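Thioredoxin-like protein (Bacteroides caccae ATCC 43185, PDB 4YOD) is of unknown function but joins a helical domain to a thioredoxin-like domain and may act as a thiol-disulfide oxidoreductase. Local coordinates at residues T47-H52 with K90-Y95; T82-N87 with L121-A126; A174-L179 with E280-I285; V269-K272 with A278-E281. All coordinates share one frame; numbering follows the deposited sequence. Where two conformers were deposited one is given.

Contact 1 of 4, residues T47-H52 with K90-Y95; sequences TNYIHH and KKVFAY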
loop_
_atom_site.group_PDB
_atom_site.type_symbol
_atom_site.label_atom_id
_atom_site.label_comp_id
_atom_site.label_asym_id
_atom_site.label_seq_id
_atom_site.Cartn_x
_atom_site.Cartn_y
_atom_site.Cartn_z
ATOM N N THR A 47 7.831 -5.670 30.292
ATOM C CA THR A 47 9.108 -6.006 29.641
ATOM C C THR A 47 8.949 -7.116 28.554
ATOM O O THR A 47 9.948 -7.747 28.186
ATOM C CB THR A 47 10.158 -6.389 30.743
ATOM O OG1 THR A 47 11.450 -6.581 30.159
ATOM C CG2 THR A 47 9.766 -7.631 31.573
ATOM N N ASN A 48 7.712 -7.314 28.015
ATOM C CA ASN A 48 7.397 -8.327 26.998
ATOM C C ASN A 48 7.988 -7.986 25.605
ATOM O O ASN A 48 7.804 -8.750 24.656
ATOM C CB ASN A 48 5.869 -8.573 26.901
ATOM C CG ASN A 48 5.000 -7.411 26.450
ATOM O OD1 ASN A 48 5.124 -6.890 25.341
ATOM N ND2 ASN A 48 3.997 -7.079 27.247
ATOM N N TYR A 49 8.700 -6.865 25.472
ATOM C CA TYR A 49 9.297 -6.490 24.193
ATOM C C TYR A 49 10.771 -6.965 24.130
ATOM O O TYR A 49 11.293 -7.178 23.037
ATOM C CB TYR A 49 9.166 -4.972 23.939
ATOM C CG TYR A 49 9.950 -4.079 24.875
ATOM C CD1 TYR A 49 9.666 -4.044 26.240
ATOM C CD2 TYR A 49 10.920 -3.209 24.389
ATOM C CE1 TYR A 49 10.384 -3.222 27.108
ATOM C CE2 TYR A 49 11.635 -2.370 25.244
ATOM C CZ TYR A 49 11.353 -2.369 26.603
ATOM O OH TYR A 49 12.048 -1.550 27.461
ATOM N N ILE A 50 11.417 -7.160 25.300
ATOM C CA ILE A 50 12.819 -7.592 25.411
ATOM C C ILE A 50 12.900 -9.104 25.609
ATOM O O ILE A 50 13.533 -9.800 24.811
ATOM C CB ILE A 50 13.599 -6.863 26.565
ATOM C CG1 ILE A 50 13.482 -5.323 26.492
ATOM C CG2 ILE A 50 15.072 -7.309 26.606
ATOM C CD1 ILE A 50 13.823 -4.594 27.817
ATOM N N HIS A 51 12.320 -9.590 26.716
ATOM C CA HIS A 51 12.375 -10.984 27.135
ATOM C C HIS A 51 11.539 -11.925 26.263
ATOM O O HIS A 51 11.793 -13.137 26.286
ATOM C CB HIS A 51 11.937 -11.102 28.601
ATOM C CG HIS A 51 12.957 -10.579 29.562
ATOM N ND1 HIS A 51 13.154 -9.217 29.740
ATOM C CD2 HIS A 51 13.819 -11.253 30.361
ATOM C CE1 HIS A 51 14.123 -9.107 30.634
ATOM N NE2 HIS A 51 14.553 -10.307 31.042
ATOM N N HIS A 52 10.529 -11.394 25.527
ATOM C CA HIS A 52 9.650 -12.236 24.709
ATOM C C HIS A 52 9.279 -11.587 23.328
ATOM O O HIS A 52 8.088 -11.474 23.012
ATOM C CB HIS A 52 8.383 -12.601 25.522
ATOM C CG HIS A 52 8.689 -13.182 26.876
ATOM N ND1 HIS A 52 9.214 -14.459 27.012
ATOM C CD2 HIS A 52 8.631 -12.608 28.100
ATOM C CE1 HIS A 52 9.418 -14.632 28.308
ATOM N NE2 HIS A 52 9.076 -13.548 29.004
ATOM N N LYS A 90 7.709 4.663 26.275
ATOM C CA LYS A 90 8.368 5.102 25.036
ATOM C C LYS A 90 9.058 3.942 24.286
ATOM O O LYS A 90 8.992 3.890 23.066
ATOM C CB LYS A 90 9.387 6.211 25.350
ATOM C CG LYS A 90 9.957 6.880 24.109
ATOM C CD LYS A 90 10.629 8.215 24.435
ATOM C CE LYS A 90 11.479 8.757 23.302
ATOM N NZ LYS A 90 10.845 8.557 21.974
ATOM N N LYS A 91 9.718 3.032 25.004
ATOM C CA LYS A 91 10.397 1.902 24.368
ATOM C C LYS A 91 9.394 0.878 23.744
ATOM O O LYS A 91 9.696 0.289 22.703
ATOM C CB LYS A 91 11.325 1.213 25.360
ATOM C CG LYS A 91 12.548 2.061 25.716
ATOM C CD LYS A 91 13.550 1.298 26.579
ATOM C CE LYS A 91 14.638 2.205 27.106
ATOM N NZ LYS A 91 15.492 1.523 28.115
ATOM N N VAL A 92 8.209 0.694 24.358
ATOM C CA VAL A 92 7.159 -0.193 23.840
ATOM C C VAL A 92 6.491 0.473 22.606
ATOM O O VAL A 92 6.250 -0.199 21.598
ATOM C CB VAL A 92 6.138 -0.592 24.933
ATOM C CG1 VAL A 92 5.016 -1.452 24.354
ATOM C CG2 VAL A 92 6.839 -1.351 26.056
ATOM N N PHE A 93 6.228 1.792 22.683
ATOM C CA PHE A 93 5.672 2.561 21.556
ATOM C C PHE A 93 6.564 2.384 20.325
ATOM O O PHE A 93 6.059 2.046 19.240
ATOM C CB PHE A 93 5.550 4.052 21.948
ATOM C CG PHE A 93 5.000 4.931 20.839
ATOM C CD1 PHE A 93 5.843 5.467 19.871
ATOM C CD2 PHE A 93 3.656 5.270 20.800
ATOM C CE1 PHE A 93 5.334 6.277 18.847
ATOM C CE2 PHE A 93 3.152 6.084 19.780
ATOM C CZ PHE A 93 3.997 6.591 18.823
ATOM N N ALA A 94 7.896 2.546 20.515
ATOM C CA ALA A 94 8.921 2.423 19.465
ATOM C C ALA A 94 8.954 1.009 18.884
ATOM O O ALA A 94 9.053 0.853 17.668
ATOM C CB ALA A 94 10.296 2.798 20.030
ATOM N N TYR A 95 8.849 -0.016 19.750
ATOM C CA TYR A 95 8.851 -1.420 19.326
ATOM C C TYR A 95 7.593 -1.763 18.482
ATOM O O TYR A 95 7.724 -2.371 17.425
ATOM C CB TYR A 95 8.975 -2.347 20.555
ATOM C CG TYR A 95 8.811 -3.819 20.249
ATOM C CD1 TYR A 95 9.883 -4.582 19.794
ATOM C CD2 TYR A 95 7.578 -4.447 20.400
ATOM C CE1 TYR A 95 9.728 -5.933 19.479
ATOM C CE2 TYR A 95 7.415 -5.797 20.096
ATOM C CZ TYR A 95 8.494 -6.538 19.647
ATOM O OH TYR A 95 8.324 -7.863 19.340
#

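Contact 2 of 4, residues T82-N87 with L121-A126; sequences TIDRTN and LEAMAA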
loop_
_atom_site.group_PDB
_atom_site.type_symbol
_atom_site.label_atom_id
_atom_site.label_comp_id
_atom_site.label_asym_id
_atom_site.label_seq_id
_atom_site.Cartn_x
_atom_site.Cartn_y
_atom_site.Cartn_z
ATOM N N THR A 82 -4.975 0.924 19.753
ATOM C CA THR A 82 -3.864 0.038 20.162
ATOM C C THR A 82 -2.565 0.851 20.261
ATOM O O THR A 82 -1.909 0.773 21.295
ATOM C CB THR A 82 -3.754 -1.158 19.213
ATOM O OG1 THR A 82 -4.966 -1.899 19.322
ATOM C CG2 THR A 82 -2.567 -2.053 19.515
ATOM N N ILE A 83 -2.221 1.646 19.224
ATOM C CA ILE A 83 -1.013 2.490 19.247
ATOM C C ILE A 83 -1.090 3.495 20.415
ATOM O O ILE A 83 -0.099 3.645 21.130
ATOM C CB ILE A 83 -0.717 3.210 17.884
ATOM C CG1 ILE A 83 -0.693 2.218 16.678
ATOM C CG2 ILE A 83 0.596 4.021 17.961
ATOM C CD1 ILE A 83 0.282 0.967 16.750
ATOM N N ASP A 84 -2.260 4.136 20.633
ATOM C CA ASP A 84 -2.459 5.120 21.719
ATOM C C ASP A 84 -2.129 4.509 23.071
ATOM O O ASP A 84 -1.497 5.159 23.907
ATOM C CB ASP A 84 -3.894 5.663 21.736
ATOM C CG ASP A 84 -4.231 6.647 20.619
ATOM O OD1 ASP A 84 -3.306 7.055 19.883
ATOM O OD2 ASP A 84 -5.425 7.002 20.481
ATOM N N ARG A 85 -2.530 3.249 23.274
ATOM C CA ARG A 85 -2.248 2.508 24.511
ATOM C C ARG A 85 -0.754 2.338 24.764
ATOM O O ARG A 85 -0.358 2.256 25.917
ATOM C CB ARG A 85 -2.896 1.113 24.466
ATOM C CG ARG A 85 -4.388 1.097 24.832
ATOM C CD ARG A 85 -4.867 -0.335 25.085
ATOM N NE ARG A 85 -4.272 -0.886 26.312
ATOM C CZ ARG A 85 -4.214 -2.178 26.620
ATOM N NH1 ARG A 85 -4.735 -3.086 25.804
ATOM N NH2 ARG A 85 -3.631 -2.573 27.746
ATOM N N THR A 86 0.076 2.262 23.701
ATOM C CA THR A 86 1.517 2.012 23.865
ATOM C C THR A 86 2.281 3.264 24.339
ATOM O O THR A 86 3.442 3.145 24.711
ATOM C CB THR A 86 2.137 1.408 22.598
ATOM O OG1 THR A 86 2.276 2.409 21.615
ATOM C CG2 THR A 86 1.360 0.218 22.062
ATOM N N ASN A 87 1.621 4.445 24.360
ATOM C CA ASN A 87 2.180 5.708 24.861
ATOM C C ASN A 87 2.557 5.611 26.355
ATOM O O ASN A 87 3.232 6.498 26.872
ATOM C CB ASN A 87 1.191 6.849 24.653
ATOM C CG ASN A 87 1.207 7.367 23.245
ATOM O OD1 ASN A 87 2.232 7.818 22.733
ATOM N ND2 ASN A 87 0.077 7.325 22.590
ATOM N N LEU A 121 0.462 6.058 11.609
ATOM C CA LEU A 121 1.162 7.323 11.339
ATOM C C LEU A 121 0.481 8.477 12.011
ATOM O O LEU A 121 1.164 9.361 12.524
ATOM C CB LEU A 121 1.249 7.579 9.823
ATOM C CG LEU A 121 2.162 6.648 9.032
ATOM C CD1 LEU A 121 2.009 6.884 7.544
ATOM C CD2 LEU A 121 3.634 6.779 9.483
ATOM N N GLU A 122 -0.883 8.468 12.026
ATOM C CA GLU A 122 -1.707 9.503 12.667
ATOM C C GLU A 122 -1.480 9.472 14.187
ATOM O O GLU A 122 -1.344 10.527 14.826
ATOM C CB GLU A 122 -3.198 9.304 12.319
ATOM C CG GLU A 122 -3.538 9.659 10.859
ATOM C CD GLU A 122 -4.965 9.389 10.396
ATOM O OE1 GLU A 122 -5.633 8.492 10.962
ATOM O OE2 GLU A 122 -5.405 10.059 9.434
ATOM N N ALA A 123 -1.410 8.265 14.766
ATOM C CA ALA A 123 -1.145 8.119 16.204
ATOM C C ALA A 123 0.256 8.598 16.546
ATOM O O ALA A 123 0.438 9.197 17.592
ATOM C CB ALA A 123 -1.314 6.665 16.619
HETATM N N MSE A 124 1.247 8.366 15.658
HETATM C CA MSE A 124 2.623 8.813 15.907
HETATM C C MSE A 124 2.736 10.344 15.855
HETATM O O MSE A 124 3.360 10.938 16.730
HETATM C CB MSE A 124 3.595 8.160 14.916
HETATM C CG MSE A 124 3.661 6.614 15.084
HETATM SE SE MSE A 124 4.748 5.756 13.724
HETATM C CE MSE A 124 6.524 6.189 14.408
ATOM N N ALA A 125 2.093 10.982 14.872
ATOM C CA ALA A 125 2.104 12.434 14.762
ATOM C C ALA A 125 1.430 13.079 15.983
ATOM O O ALA A 125 1.826 14.178 16.373
ATOM C CB ALA A 125 1.413 12.869 13.483
ATOM N N ALA A 126 0.476 12.370 16.626
ATOM C CA ALA A 126 -0.247 12.872 17.811
ATOM C C ALA A 126 0.318 12.319 19.118
ATOM O O ALA A 126 -0.296 12.491 20.171
ATOM C CB ALA A 126 -1.722 12.501 17.707
HETATM O O HOH W 1 -0.584 8.344 19.963
#

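Contact 3 of 4, residues A174-L179 with E280-I285; sequences ADYLLL and EEYLMI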
loop_
_atom_site.group_PDB
_atom_site.type_symbol
_atom_site.label_atom_id
_atom_site.label_comp_id
_atom_site.label_asym_id
_atom_site.label_seq_id
_atom_site.Cartn_x
_atom_site.Cartn_y
_atom_site.Cartn_z
ATOM N N ALA A 174 -10.261 6.889 -21.112
ATOM C CA ALA A 174 -10.654 5.475 -21.022
ATOM C C ALA A 174 -11.413 5.218 -19.727
ATOM O O ALA A 174 -11.169 5.912 -18.735
ATOM C CB ALA A 174 -9.420 4.574 -21.085
ATOM N N ASP A 175 -12.283 4.183 -19.712
ATOM C CA ASP A 175 -13.012 3.755 -18.503
ATOM C C ASP A 175 -12.043 3.371 -17.394
ATOM O O ASP A 175 -12.341 3.574 -16.220
ATOM C CB ASP A 175 -13.941 2.554 -18.798
ATOM C CG ASP A 175 -15.227 2.862 -19.554
ATOM O OD1 ASP A 175 -15.470 4.055 -19.868
ATOM O OD2 ASP A 175 -16.008 1.916 -19.804
ATOM N N TYR A 176 -10.878 2.819 -17.773
ATOM C CA TYR A 176 -9.851 2.405 -16.826
ATOM C C TYR A 176 -8.476 2.776 -17.310
ATOM O O TYR A 176 -8.186 2.728 -18.510
ATOM C CB TYR A 176 -9.900 0.884 -16.563
ATOM C CG TYR A 176 -11.178 0.403 -15.910
ATOM C CD1 TYR A 176 -11.423 0.634 -14.560
ATOM C CD2 TYR A 176 -12.116 -0.333 -16.627
ATOM C CE1 TYR A 176 -12.605 0.203 -13.956
ATOM C CE2 TYR A 176 -13.286 -0.799 -16.023
ATOM C CZ TYR A 176 -13.528 -0.521 -14.688
ATOM O OH TYR A 176 -14.671 -0.968 -14.076
ATOM N N LEU A 177 -7.619 3.131 -16.364
ATOM C CA LEU A 177 -6.223 3.439 -16.636
ATOM C C LEU A 177 -5.362 2.619 -15.712
ATOM O O LEU A 177 -5.484 2.733 -14.487
ATOM C CB LEU A 177 -5.890 4.947 -16.491
ATOM C CG LEU A 177 -4.526 5.303 -17.112
ATOM C CD1 LEU A 177 -4.609 6.478 -18.028
ATOM C CD2 LEU A 177 -3.401 5.340 -16.082
ATOM N N LEU A 178 -4.488 1.799 -16.298
ATOM C CA LEU A 178 -3.531 0.982 -15.571
ATOM C C LEU A 178 -2.180 1.678 -15.667
ATOM O O LEU A 178 -1.594 1.773 -16.748
ATOM C CB LEU A 178 -3.487 -0.452 -16.142
ATOM C CG LEU A 178 -3.045 -1.573 -15.202
ATOM C CD1 LEU A 178 -3.149 -2.895 -15.919
ATOM C CD2 LEU A 178 -1.601 -1.399 -14.717
ATOM N N LEU A 179 -1.727 2.224 -14.540
ATOM C CA LEU A 179 -0.473 2.962 -14.431
ATOM C C LEU A 179 0.621 2.007 -13.960
ATOM O O LEU A 179 0.502 1.382 -12.904
ATOM C CB LEU A 179 -0.642 4.170 -13.478
ATOM C CG LEU A 179 0.583 5.062 -13.280
ATOM C CD1 LEU A 179 1.033 5.730 -14.612
ATOM C CD2 LEU A 179 0.321 6.107 -12.197
ATOM N N GLU A 280 -6.291 -7.878 -12.250
ATOM C CA GLU A 280 -6.984 -8.831 -13.121
ATOM C C GLU A 280 -8.341 -9.206 -12.528
ATOM O O GLU A 280 -9.329 -9.182 -13.246
ATOM C CB GLU A 280 -6.116 -10.081 -13.354
ATOM C CG GLU A 280 -6.692 -11.070 -14.349
ATOM C CD GLU A 280 -5.931 -12.374 -14.508
ATOM O OE1 GLU A 280 -5.021 -12.654 -13.692
ATOM O OE2 GLU A 280 -6.258 -13.125 -15.454
ATOM N N GLU A 281 -8.402 -9.518 -11.217
ATOM C CA GLU A 281 -9.680 -9.908 -10.626
ATOM C C GLU A 281 -10.647 -8.746 -10.599
ATOM O O GLU A 281 -11.791 -8.939 -10.977
ATOM C CB GLU A 281 -9.507 -10.500 -9.239
ATOM C CG GLU A 281 -8.926 -11.903 -9.257
ATOM C CD GLU A 281 -8.936 -12.597 -7.910
ATOM O OE1 GLU A 281 -9.481 -12.016 -6.942
ATOM O OE2 GLU A 281 -8.396 -13.724 -7.822
ATOM N N TYR A 282 -10.176 -7.535 -10.267
ATOM C CA TYR A 282 -11.013 -6.339 -10.248
ATOM C C TYR A 282 -11.665 -6.102 -11.608
ATOM O O TYR A 282 -12.852 -5.800 -11.672
ATOM C CB TYR A 282 -10.189 -5.094 -9.867
ATOM C CG TYR A 282 -11.052 -3.866 -9.687
ATOM C CD1 TYR A 282 -11.496 -3.137 -10.783
ATOM C CD2 TYR A 282 -11.478 -3.469 -8.424
ATOM C CE1 TYR A 282 -12.341 -2.044 -10.631
ATOM C CE2 TYR A 282 -12.309 -2.363 -8.257
ATOM C CZ TYR A 282 -12.741 -1.655 -9.365
ATOM O OH TYR A 282 -13.586 -0.577 -9.231
ATOM N N LEU A 283 -10.872 -6.158 -12.681
ATOM C CA LEU A 283 -11.375 -5.905 -14.034
ATOM C C LEU A 283 -12.330 -7.010 -14.479
ATOM O O LEU A 283 -13.285 -6.727 -15.201
ATOM C CB LEU A 283 -10.214 -5.763 -15.020
ATOM C CG LEU A 283 -9.361 -4.487 -14.856
ATOM C CD1 LEU A 283 -8.160 -4.553 -15.747
ATOM C CD2 LEU A 283 -10.183 -3.205 -15.124
HETATM N N MSE A 284 -12.098 -8.258 -14.026
HETATM C CA MSE A 284 -12.975 -9.374 -14.385
HETATM C C MSE A 284 -14.353 -9.197 -13.752
HETATM O O MSE A 284 -15.360 -9.523 -14.380
HETATM C CB MSE A 284 -12.360 -10.707 -13.966
HETATM C CG MSE A 284 -11.265 -11.173 -14.905
HETATM SE SE MSE A 284 -10.350 -12.756 -14.236
HETATM C CE MSE A 284 -11.706 -14.067 -14.559
ATOM N N ILE A 285 -14.394 -8.656 -12.522
ATOM C CA ILE A 285 -15.640 -8.448 -11.783
ATOM C C ILE A 285 -16.427 -7.235 -12.318
ATOM O O ILE A 285 -17.652 -7.318 -12.429
ATOM C CB ILE A 285 -15.357 -8.325 -10.261
ATOM C CG1 ILE A 285 -14.763 -9.637 -9.696
ATOM C CG2 ILE A 285 -16.615 -7.939 -9.475
ATOM C CD1 ILE A 285 -13.791 -9.423 -8.464
#

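Contact 4 of 4, residues V269-K272 with A278-E281; sequences VLLK and AIEE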
loop_
_atom_site.group_PDB
_atom_site.type_symbol
_atom_site.label_atom_id
_atom_site.label_comp_id
_atom_site.label_asym_id
_atom_site.label_seq_id
_atom_site.Cartn_x
_atom_site.Cartn_y
_atom_site.Cartn_z
ATOM N N VAL A 269 -8.293 6.831 -7.905
ATOM C CA VAL A 269 -7.525 5.609 -7.600
ATOM C C VAL A 269 -8.486 4.545 -7.085
ATOM O O VAL A 269 -9.176 4.770 -6.085
ATOM C CB VAL A 269 -6.386 5.887 -6.555
ATOM C CG1 VAL A 269 -5.644 4.594 -6.188
ATOM C CG2 VAL A 269 -5.404 6.953 -7.045
ATOM N N LEU A 270 -8.527 3.395 -7.763
ATOM C CA LEU A 270 -9.303 2.210 -7.389
ATOM C C LEU A 270 -8.428 1.215 -6.626
ATOM O O LEU A 270 -8.886 0.615 -5.655
ATOM C CB LEU A 270 -9.913 1.519 -8.627
ATOM C CG LEU A 270 -10.865 2.368 -9.467
ATOM C CD1 LEU A 270 -11.211 1.659 -10.770
ATOM C CD2 LEU A 270 -12.117 2.766 -8.660
ATOM N N LEU A 271 -7.206 0.993 -7.117
ATOM C CA LEU A 271 -6.220 0.090 -6.523
ATOM C C LEU A 271 -4.867 0.807 -6.540
ATOM O O LEU A 271 -4.520 1.438 -7.534
ATOM C CB LEU A 271 -6.149 -1.264 -7.277
ATOM C CG LEU A 271 -7.428 -2.119 -7.288
ATOM C CD1 LEU A 271 -7.312 -3.246 -8.282
ATOM C CD2 LEU A 271 -7.771 -2.644 -5.904
ATOM N N LYS A 272 -4.153 0.745 -5.415
ATOM C CA LYS A 272 -2.879 1.407 -5.173
ATOM C C LYS A 272 -1.835 0.372 -4.842
ATOM O O LYS A 272 -2.066 -0.436 -3.938
ATOM C CB LYS A 272 -3.028 2.414 -4.016
ATOM C CG LYS A 272 -1.723 3.113 -3.632
ATOM C CD LYS A 272 -1.918 4.117 -2.526
ATOM C CE LYS A 272 -0.768 5.090 -2.514
ATOM N NZ LYS A 272 -1.089 6.288 -1.712
ATOM N N ALA A 278 -4.663 -8.858 -8.393
ATOM C CA ALA A 278 -5.680 -7.955 -7.845
ATOM C C ALA A 278 -6.317 -7.126 -8.968
ATOM O O ALA A 278 -7.538 -7.004 -9.023
ATOM C CB ALA A 278 -5.054 -7.027 -6.794
ATOM N N ILE A 279 -5.491 -6.591 -9.879
ATOM C CA ILE A 279 -5.969 -5.792 -11.015
ATOM C C ILE A 279 -6.807 -6.682 -11.932
ATOM O O ILE A 279 -7.910 -6.288 -12.327
ATOM C CB ILE A 279 -4.802 -5.103 -11.760
ATOM C CG1 ILE A 279 -4.243 -3.946 -10.889
ATOM C CG2 ILE A 279 -5.256 -4.545 -13.150
ATOM C CD1 ILE A 279 -2.921 -3.500 -11.304
ATOM N N GLU A 280 -6.291 -7.878 -12.250
ATOM C CA GLU A 280 -6.984 -8.831 -13.121
ATOM C C GLU A 280 -8.341 -9.206 -12.528
ATOM O O GLU A 280 -9.329 -9.182 -13.246
ATOM C CB GLU A 280 -6.116 -10.081 -13.354
ATOM C CG GLU A 280 -6.692 -11.070 -14.349
ATOM C CD GLU A 280 -5.931 -12.374 -14.508
ATOM O OE1 GLU A 280 -5.021 -12.654 -13.692
ATOM O OE2 GLU A 280 -6.258 -13.125 -15.454
ATOM N N GLU A 281 -8.402 -9.518 -11.217
ATOM C CA GLU A 281 -9.680 -9.908 -10.626
ATOM C C GLU A 281 -10.647 -8.746 -10.599
ATOM O O GLU A 281 -11.791 -8.939 -10.977
ATOM C CB GLU A 281 -9.507 -10.500 -9.239
ATOM C CG GLU A 281 -8.926 -11.903 -9.257
ATOM C CD GLU A 281 -8.936 -12.597 -7.910
ATOM O OE1 GLU A 281 -9.481 -12.016 -6.942
ATOM O OE2 GLU A 281 -8.396 -13.724 -7.822
#

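Contact 1 of 4, residues T47-H52 with K90-Y95
Y49 reaches from the loop before helix 53-66 onto the first turns of helix 90-105 and packs against K91, V92 and Y95, joining the two in the all-helical N-terminal domain. Its aromatic plane is sandwiched between two aliphatic branches. CG1 of its neighbour I50 sits over the centre of one face, while V92 CG2 lies over the other, a CH-pi contact 4.3 Å from the Y49 ring centroid and shifted toward the rim, nearest to CD1. V92 presents this methyl because CG1 stands anti to the backbone N (chi1 177°) and CG2 takes the branch beside it. Y49 in turn becomes the partner of a second ring: its CB rests over a face of Y95, 4.0 Å from that ring's centroid and 18° off its normal. The two tyrosines therefore meet methylene to face and are not stacked ring on ring. Beyond this contact, Y95 leans on P53, T56 and E57 of helix 53-66, so the same side chain bridges the loop and the helix that follows it. At the exposed end, K91 slants across the phenol with its aliphatic part, CB lying 3.6 Å from Y49 CE2 and CD 3.3 Å from Y49 OH.

Contact 2 of 4, residues T82-N87 with L121-A126
Two flat groups, the carboxylate of D84 and the side-chain amide of N87, border the place where I83 and D84 meet A123 of helix 114-125. D84 turns its OD1 to A123, 3.8 Å from that residue's CB, and R80 NE forms a salt bridge with the same oxygen. The N87 amide works from both ends: OD1 bonds to S127 OG, and ND2 donates to D84 O at 3.0 Å, with that acceptor lying 23° out of the amide plane. D84 O also receives N87 N, which comes from the same face of the carbonyl plane. ND2 further donates to a water that gives its own protons to D84 OD1 and, at 2.7 Å, to A123 O, joining the two segments by a single bridging molecule. Beside this polar patch lies the apolar one. I83 CG2 stands anti to the backbone N, which brings it to 3.5 Å from A123 CB, and the bare methyl of the alanine lets the backbones approach to 6.4 Å between the CA atoms of I83 and A123. T86 OG1 is held by I83 O at 2.7 Å, in the carbonyl plane on a lone pair. F93 of helix 90-105 lies against I83, T86, N87 and M124. The arrangement is close helix-helix packing between helices 72-85 and 114-125 of the helical N-terminal domain, with a small residue, A123, at the point of nearest approach.

Contact 3 of 4, residues A174-L179 with E280-I285
Y176, on the central strand of a thioredoxin-fold sheet, faces the C-terminal helix 276-286 and meets it through L283 and Y282. The tight part of the contact is the leucine. L283 CD2 sits over the centre of the Y176 ring, 3.8 Å from its centroid and 14° off the normal, so that one methyl is seated over the middle of the face in a CH-pi contact, within 4.1 Å of Y176 CG, CD1, CD2 and CE2. The two side chains run past each other in opposite directions. L283 carries its CG beside the backbone N, anti to the carbonyl carbon (chi1 -70°), and this brings the isobutyl end closer to the strand than its first bond would suggest. Inward of the pair the packing continues to I202 of helix 200-207, which L178 and L283 both touch, on the sheet face that these two helices share.

Toward solvent the contact thins. Y282 and Y176 are both partly exposed, and their side chains cross at about a right angle, with a single close pair of ring carbons. With the CG of Y282 anti to the backbone N (chi1 -174°), its ring projects out from the helix toward the sheet, where it touches L262 of the neighbouring strand 259-263, and it also stacks with H286. Between the two tyrosines, Y176 CE1 lies near the plane of the Y282 ring, at its edge, 4.0 Å from Y282 CE1.

Contact 4 of 4, residues V269-K272 with A278-E281
L271 lays its CD1 methyl over the backbone of helix 276-286, 3.8 Å from A278 O and 4.0 Å from I279 CA. That single methyl makes the closest approaches here, its aliphatic hydrogens resting on a peptide carbonyl and an alpha carbon as well as on the side chain of I279, whose CG1 lies 4.1 Å from L271 CD1. The first bond of the leucine side chain already points at the helix, and with chi1 -62° the isobutyl group continues that line. I279 meets it from the flank, and the rest of the residue packs toward L260 and I202, in the buried layer between sheet and helix. The strand 269-272 is the last strand of the thioredoxin-type sheet, antiparallel to 259-263, and a short turn leads from it into the C-terminal helix. A classic beta bulge interrupts the pairing, with L270 and L271 both opposite L262 and bonded to it through the backbone. The chain also turns a corner at L270. Beyond the bulge, K272 extends its NZ to a salt bridge with E114, at the start of helix 114-125 in the helical domain.

Contacts 1 and 2 lie in the helical domain, about 15 Å apart between centres, and are tied by F93, which stands on the helix of contact 1 and packs into contact 2. Contacts 3 and 4 sit about 7 Å apart between centres in the thioredoxin-like domain and share helix 276-286; Y282 packs against both L270 and L271, and L178 against I279. The two pairs are on opposite sides of the chain's centre. Contact 2 is buried and adds a water bridge to its apolar packing, whereas contacts 1, 3 and 4 are partly buried. Of these, contacts 1 and 3 use tyrosine faces for CH-pi packing, and contact 4 rests on one aliphatic methyl.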